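Local coordinates for probable hydrolase (Pseudomonas aeruginosa, PDB 7AL6), which is of unknown function but has the alpha/beta-hydrolase fold and is a putative lipolytic enzyme, probably a hydrolase, at the interface of chains A and B and the interface of chains A and C. Sequence-based numbering; all coordinates share one arbitrary frame. Chains: chain A/B/C, Probable hydrolase.

Contact 1 (chains A and B) and contact 2 (chains A and C) lie about 27 Å apart between the centres of their C-alpha atoms. They share no residue of chain A, but the 70-74 loop and A:His65 both lie between strand 53-58 and helix 77-91, a stretch that connects them. Contact 2 adds helices 163-172 and 179-189 and strands 190-193 and 196-199, facing the N-terminal segment and strand 7-11 of chain C. Each belongs to a two-fold symmetric interface, so one subunit can hold two neighbours, consistent with the four copies deposited. Whether this tetramer is biological the structure alone does not show.

Contact 1: the interface of chains A and B. Residues chain A 70-74; chain B 14, 70-74.
Water 2 is the best-held polar atom here, gripped by two firm bonds and a third, weak one. The backbone N of B:Ala70 meets it at 2.8 Å, almost straight at 173°, and the carbonyl O of A:Glu71 at 2.7 Å; the carbonyl of B:His14 adds only a weak contact. Two-fold symmetry repeats the motif with the chains exchanged: water 1 lies 2.9 Å from the backbone N of A:Ala70 and also bonds the carbonyl of B:Glu71. The 70-74 loops of the two copies thus face each other and link backbone N-H and carbonyl groups through bridging waters, with no direct polar bond in this patch. Between the paired waters the methyls face each other, somewhat offset, CB of A:Ala70 lying 3.6 Å from CB of B:Ala70. Alanine suits this place because its short side chain would let the two backbones come close enough for one water to span them. Further along, the CB of B:Ala73 packs on the backbone of A:Ala73, its nearest atom being CA at 4.0 Å. B:His14 touches with its CB rather than its ring, and this carbon lies against the backbone of A:Gly72, 3.7 Å from its CA. The histidine CG takes the crowded position between backbone N and carbonyl carbon (chi1 56°). Glycine fits opposite, having no side chain to obstruct that approach and adopting a positive phi (76°). The carboxylate of A:Glu71 is poorly ordered and makes no salt bridge with this histidine. At residue 74 of each copy, the small serine hydroxyls share water 3, which lies 2.7 Å from OG of A:Ser74.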
loop_
_atom_site.group_PDB
_atom_site.type_symbol
_atom_site.label_atom_id
_atom_site.label_comp_id
_atom_site.label_asym_id
_atom_site.label_seq_id
_atom_site.Cartn_x
_atom_site.Cartn_y
_atom_site.Cartn_z
ATOM N N ALA A 70 -6.813 1.239 1.353
ATOM C CA ALA A 70 -5.802 0.910 0.353
ATOM C C ALA A 70 -6.416 0.792 -1.040
ATOM O O ALA A 70 -7.640 0.690 -1.220
ATOM C CB ALA A 70 -5.086 -0.389 0.727
ATOM N N GLU A 71 -5.537 0.826 -2.045
ATOM C CA GLU A 71 -5.954 0.762 -3.443
ATOM C C GLU A 71 -6.825 -0.463 -3.709
ATOM O O GLU A 71 -6.518 -1.562 -3.239
ATOM C CB GLU A 71 -4.712 0.652 -4.330
ATOM C CG GLU A 71 -3.762 1.798 -4.269
ATOM C CD GLU A 71 -3.969 2.752 -5.422
ATOM O OE1 GLU A 71 -2.964 3.317 -5.907
ATOM O OE2 GLU A 71 -5.133 2.927 -5.848
ATOM N N GLY A 72 -7.858 -0.289 -4.522
ATOM C CA GLY A 72 -8.758 -1.361 -4.897
ATOM C C GLY A 72 -9.779 -1.793 -3.852
ATOM O O GLY A 72 -10.705 -2.521 -4.202
ATOM N N ALA A 73 -9.646 -1.378 -2.591
ATOM C CA ALA A 73 -10.624 -1.743 -1.572
ATOM C C ALA A 73 -11.921 -0.958 -1.759
ATOM O O ALA A 73 -11.921 0.157 -2.267
ATOM C CB ALA A 73 -10.068 -1.508 -0.178
ATOM N N SER A 74 -13.020 -1.561 -1.350
ATOM C CA SER A 74 -14.393 -1.043 -1.508
ATOM C C SER A 74 -14.901 -0.303 -0.264
ATOM O O SER A 74 -14.336 -0.464 0.775
ATOM C CB SER A 74 -15.253 -2.199 -1.867
ATOM O OG SER A 74 -15.333 -3.118 -0.809
ATOM N N HIS B 14 -5.206 -0.319 -9.792
ATOM C CA HIS B 14 -5.169 -0.769 -8.411
ATOM C C HIS B 14 -4.347 -2.031 -8.181
ATOM O O HIS B 14 -4.176 -2.425 -7.014
ATOM C CB HIS B 14 -6.605 -1.047 -7.939
ATOM C CG HIS B 14 -7.343 -2.043 -8.799
ATOM N ND1 HIS B 14 -7.716 -1.764 -10.105
ATOM C CD2 HIS B 14 -7.766 -3.312 -8.551
ATOM C CE1 HIS B 14 -8.334 -2.820 -10.616
ATOM N NE2 HIS B 14 -8.400 -3.762 -9.684
ATOM N N ALA B 70 -4.250 -5.349 -2.235
ATOM C CA ALA B 70 -3.791 -4.568 -1.090
ATOM C C ALA B 70 -4.580 -4.925 0.171
ATOM O O ALA B 70 -5.627 -5.575 0.136
ATOM C CB ALA B 70 -3.903 -3.069 -1.368
ATOM N N GLU B 71 -4.031 -4.482 1.295
ATOM C CA GLU B 71 -4.601 -4.683 2.611
ATOM C C GLU B 71 -6.047 -4.253 2.629
ATOM O O GLU B 71 -6.381 -3.160 2.154
ATOM C CB GLU B 71 -3.819 -3.852 3.632
ATOM C CG GLU B 71 -2.489 -4.453 3.990
ATOM C CD GLU B 71 -2.631 -5.689 4.842
ATOM O OE1 GLU B 71 -3.772 -5.995 5.269
ATOM O OE2 GLU B 71 -1.597 -6.367 5.071
ATOM N N GLY B 72 -6.898 -5.119 3.180
ATOM C CA GLY B 72 -8.318 -4.823 3.343
ATOM C C GLY B 72 -9.186 -5.036 2.121
ATOM O O GLY B 72 -10.415 -4.884 2.217
ATOM N N ALA B 73 -8.612 -5.327 0.961
ATOM C CA ALA B 73 -9.435 -5.511 -0.225
ATOM C C ALA B 73 -9.961 -6.943 -0.278
ATOM O O ALA B 73 -9.287 -7.876 0.137
ATOM C CB ALA B 73 -8.637 -5.206 -1.472
ATOM N N SER B 74 -11.163 -7.103 -0.814
ATOM C CA SER B 74 -11.886 -8.368 -0.866
ATOM C C SER B 74 -11.591 -9.150 -2.147
ATOM O O SER B 74 -11.168 -8.594 -3.167
ATOM C CB SER B 74 -13.392 -8.094 -0.767
ATOM O OG SER B 74 -13.788 -7.125 -1.725
HETATM O O HOH W 1 -7.232 -0.841 3.318
HETATM O O HOH W 2 -5.596 -3.936 -4.259
HETATM O O HOH W 3 -15.884 -5.700 -1.454
#

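Contact 2: the interface of chains A and C. Residues chain A 65, 163, 186-187, 190, 192, 197; chain C 4-5, 7-8.
A:His65 and C:Glu7 cross obliquely, the imidazole and carboxylate planes turned 65° apart, and CE1 of the histidine meets the aliphatic CG of the glutamate at 3.7 Å. The glutamate chain starts with CG anti to its backbone N and then bends at chi2, and its acid group makes no salt bridge with the ring. The histidine instead uses NE2, which holds water 4 at the ring edge and in its plane, 3.0 Å away. The carbonyls of A:Gln187, A:Leu190 and C:Glu7 also lie within bonding distance of this water, which can donate to at most two at a time; histidine suits the place as a possible N-H donor among acceptors, though its protonation is not seen. Water 5 bridges the same A:Gln187 carbonyl to the backbone N of C:Glu7. A:Pro192 and C:Val8 reach tip to tip, the proline CD lying 3.7 Å from the valine CB; rigid ring and beta-branched chain have few torsions to fix on packing. C:Val5 has CG1 anti to its backbone N (chi1 -177°), and its side chain crosses A:Leu190 at about a right angle, CG2 facing the leucine CD1. The same methyl lies 3.9 Å from CD1 of A:Leu163, a poorly ordered residue. From helix 179-189 the long side chain of A:Gln187 carries its amide across to the partner's backbone. Its NE2 donates to the carbonyl O of C:Gln4 at 3.0 Å, from above the carbonyl plane, 36° out of it.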
loop_
_atom_site.group_PDB
_atom_site.type_symbol
_atom_site.label_atom_id
_atom_site.label_comp_id
_atom_site.label_asym_id
_atom_site.label_seq_id
_atom_site.Cartn_x
_atom_site.Cartn_y
_atom_site.Cartn_z
ATOM N N HIS A 65 -10.643 12.323 9.848
ATOM C CA HIS A 65 -9.182 12.153 9.884
ATOM C C HIS A 65 -8.733 10.691 9.766
ATOM O O HIS A 65 -7.533 10.393 9.934
ATOM C CB HIS A 65 -8.632 12.805 11.164
ATOM C CG HIS A 65 -8.734 14.308 11.145
ATOM N ND1 HIS A 65 -8.560 15.092 12.263
ATOM C CD2 HIS A 65 -9.033 15.159 10.132
ATOM C CE1 HIS A 65 -8.730 16.364 11.933
ATOM N NE2 HIS A 65 -9.022 16.429 10.646
ATOM N N LEU A 163 -12.966 29.726 3.736
ATOM C CA LEU A 163 -13.512 28.754 4.701
ATOM C C LEU A 163 -15.036 28.883 4.759
ATOM O O LEU A 163 -15.722 27.875 4.639
ATOM C CB LEU A 163 -12.877 29.131 6.031
ATOM C CG LEU A 163 -12.874 28.073 7.118
ATOM C CD1 LEU A 163 -11.823 28.415 8.154
ATOM C CD2 LEU A 163 -14.230 27.938 7.771
ATOM N N ALA A 186 -16.919 20.869 9.499
ATOM C CA ALA A 186 -15.790 21.423 8.751
ATOM C C ALA A 186 -14.487 21.400 9.545
ATOM O O ALA A 186 -13.414 21.309 8.950
ATOM C CB ALA A 186 -16.063 22.878 8.339
ATOM N N GLN A 187 -14.548 21.476 10.858
ATOM C CA GLN A 187 -13.347 21.483 11.723
ATOM C C GLN A 187 -12.556 20.182 11.549
ATOM O O GLN A 187 -11.375 20.215 11.748
ATOM C CB GLN A 187 -13.739 21.720 13.172
ATOM C CG GLN A 187 -14.356 23.081 13.380
ATOM C CD GLN A 187 -14.163 23.576 14.783
ATOM O OE1 GLN A 187 -14.772 23.087 15.714
ATOM N NE2 GLN A 187 -13.288 24.546 14.938
ATOM N N LEU A 190 -12.189 19.306 6.665
ATOM C CA LEU A 190 -11.451 20.104 5.678
ATOM C C LEU A 190 -9.954 19.794 5.714
ATOM O O LEU A 190 -9.350 19.677 6.798
ATOM C CB LEU A 190 -11.656 21.599 5.951
ATOM C CG LEU A 190 -13.103 22.078 5.768
ATOM C CD1 LEU A 190 -13.195 23.568 5.909
ATOM C CD2 LEU A 190 -13.567 21.658 4.405
ATOM N N PRO A 192 -6.212 21.257 3.830
ATOM C CA PRO A 192 -5.634 22.343 3.032
ATOM C C PRO A 192 -5.082 21.854 1.721
ATOM O O PRO A 192 -4.460 20.791 1.639
ATOM C CB PRO A 192 -4.493 22.864 3.909
ATOM C CG PRO A 192 -3.990 21.552 4.602
ATOM C CD PRO A 192 -5.348 20.862 4.954
ATOM N N TYR A 197 -9.164 25.155 0.687
ATOM C CA TYR A 197 -9.659 23.995 1.396
ATOM C C TYR A 197 -10.496 23.124 0.479
ATOM O O TYR A 197 -11.105 23.595 -0.493
ATOM C CB TYR A 197 -10.503 24.386 2.584
ATOM C CG TYR A 197 -9.783 25.067 3.692
ATOM C CD1 TYR A 197 -8.989 24.348 4.567
ATOM C CD2 TYR A 197 -9.892 26.436 3.883
ATOM C CE1 TYR A 197 -8.325 24.970 5.601
ATOM C CE2 TYR A 197 -9.233 27.070 4.931
ATOM C CZ TYR A 197 -8.446 26.331 5.783
ATOM O OH TYR A 197 -7.749 26.926 6.826
ATOM N N GLN C 4 -12.605 28.220 13.392
ATOM C CA GLN C 4 -11.464 28.092 12.494
ATOM C C GLN C 4 -10.886 26.676 12.515
ATOM O O GLN C 4 -11.037 25.922 13.481
ATOM C CB GLN C 4 -10.374 29.123 12.841
ATOM C CG GLN C 4 -10.806 30.599 12.649
ATOM C CD GLN C 4 -11.237 30.932 11.217
ATOM O OE1 GLN C 4 -12.422 31.134 10.944
ATOM N NE2 GLN C 4 -10.269 31.013 10.305
ATOM N N VAL C 5 -10.238 26.311 11.417
ATOM C CA VAL C 5 -9.696 24.962 11.265
ATOM C C VAL C 5 -8.350 24.901 11.964
ATOM O O VAL C 5 -7.433 25.646 11.628
ATOM C CB VAL C 5 -9.566 24.579 9.788
ATOM C CG1 VAL C 5 -9.055 23.119 9.634
ATOM C CG2 VAL C 5 -10.888 24.707 9.122
ATOM N N GLU C 7 -6.939 21.518 13.123
ATOM C CA GLU C 7 -6.329 20.208 12.988
ATOM C C GLU C 7 -6.721 19.604 11.653
ATOM O O GLU C 7 -7.915 19.524 11.316
ATOM C CB GLU C 7 -6.742 19.338 14.163
ATOM C CG GLU C 7 -6.193 17.965 14.141
ATOM C CD GLU C 7 -4.713 17.891 14.507
ATOM O OE1 GLU C 7 -4.038 17.000 13.941
ATOM O OE2 GLU C 7 -4.252 18.694 15.345
ATOM N N VAL C 8 -5.711 19.192 10.878
ATOM C CA VAL C 8 -5.934 18.755 9.515
ATOM C C VAL C 8 -5.073 17.553 9.168
ATOM O O VAL C 8 -4.082 17.255 9.827
ATOM C CB VAL C 8 -5.639 19.868 8.505
ATOM C CG1 VAL C 8 -6.628 21.081 8.669
ATOM C CG2 VAL C 8 -4.187 20.337 8.650
HETATM O O HOH W 4 -10.128 18.876 9.384
HETATM O O HOH W 5 -9.911 21.714 13.262
#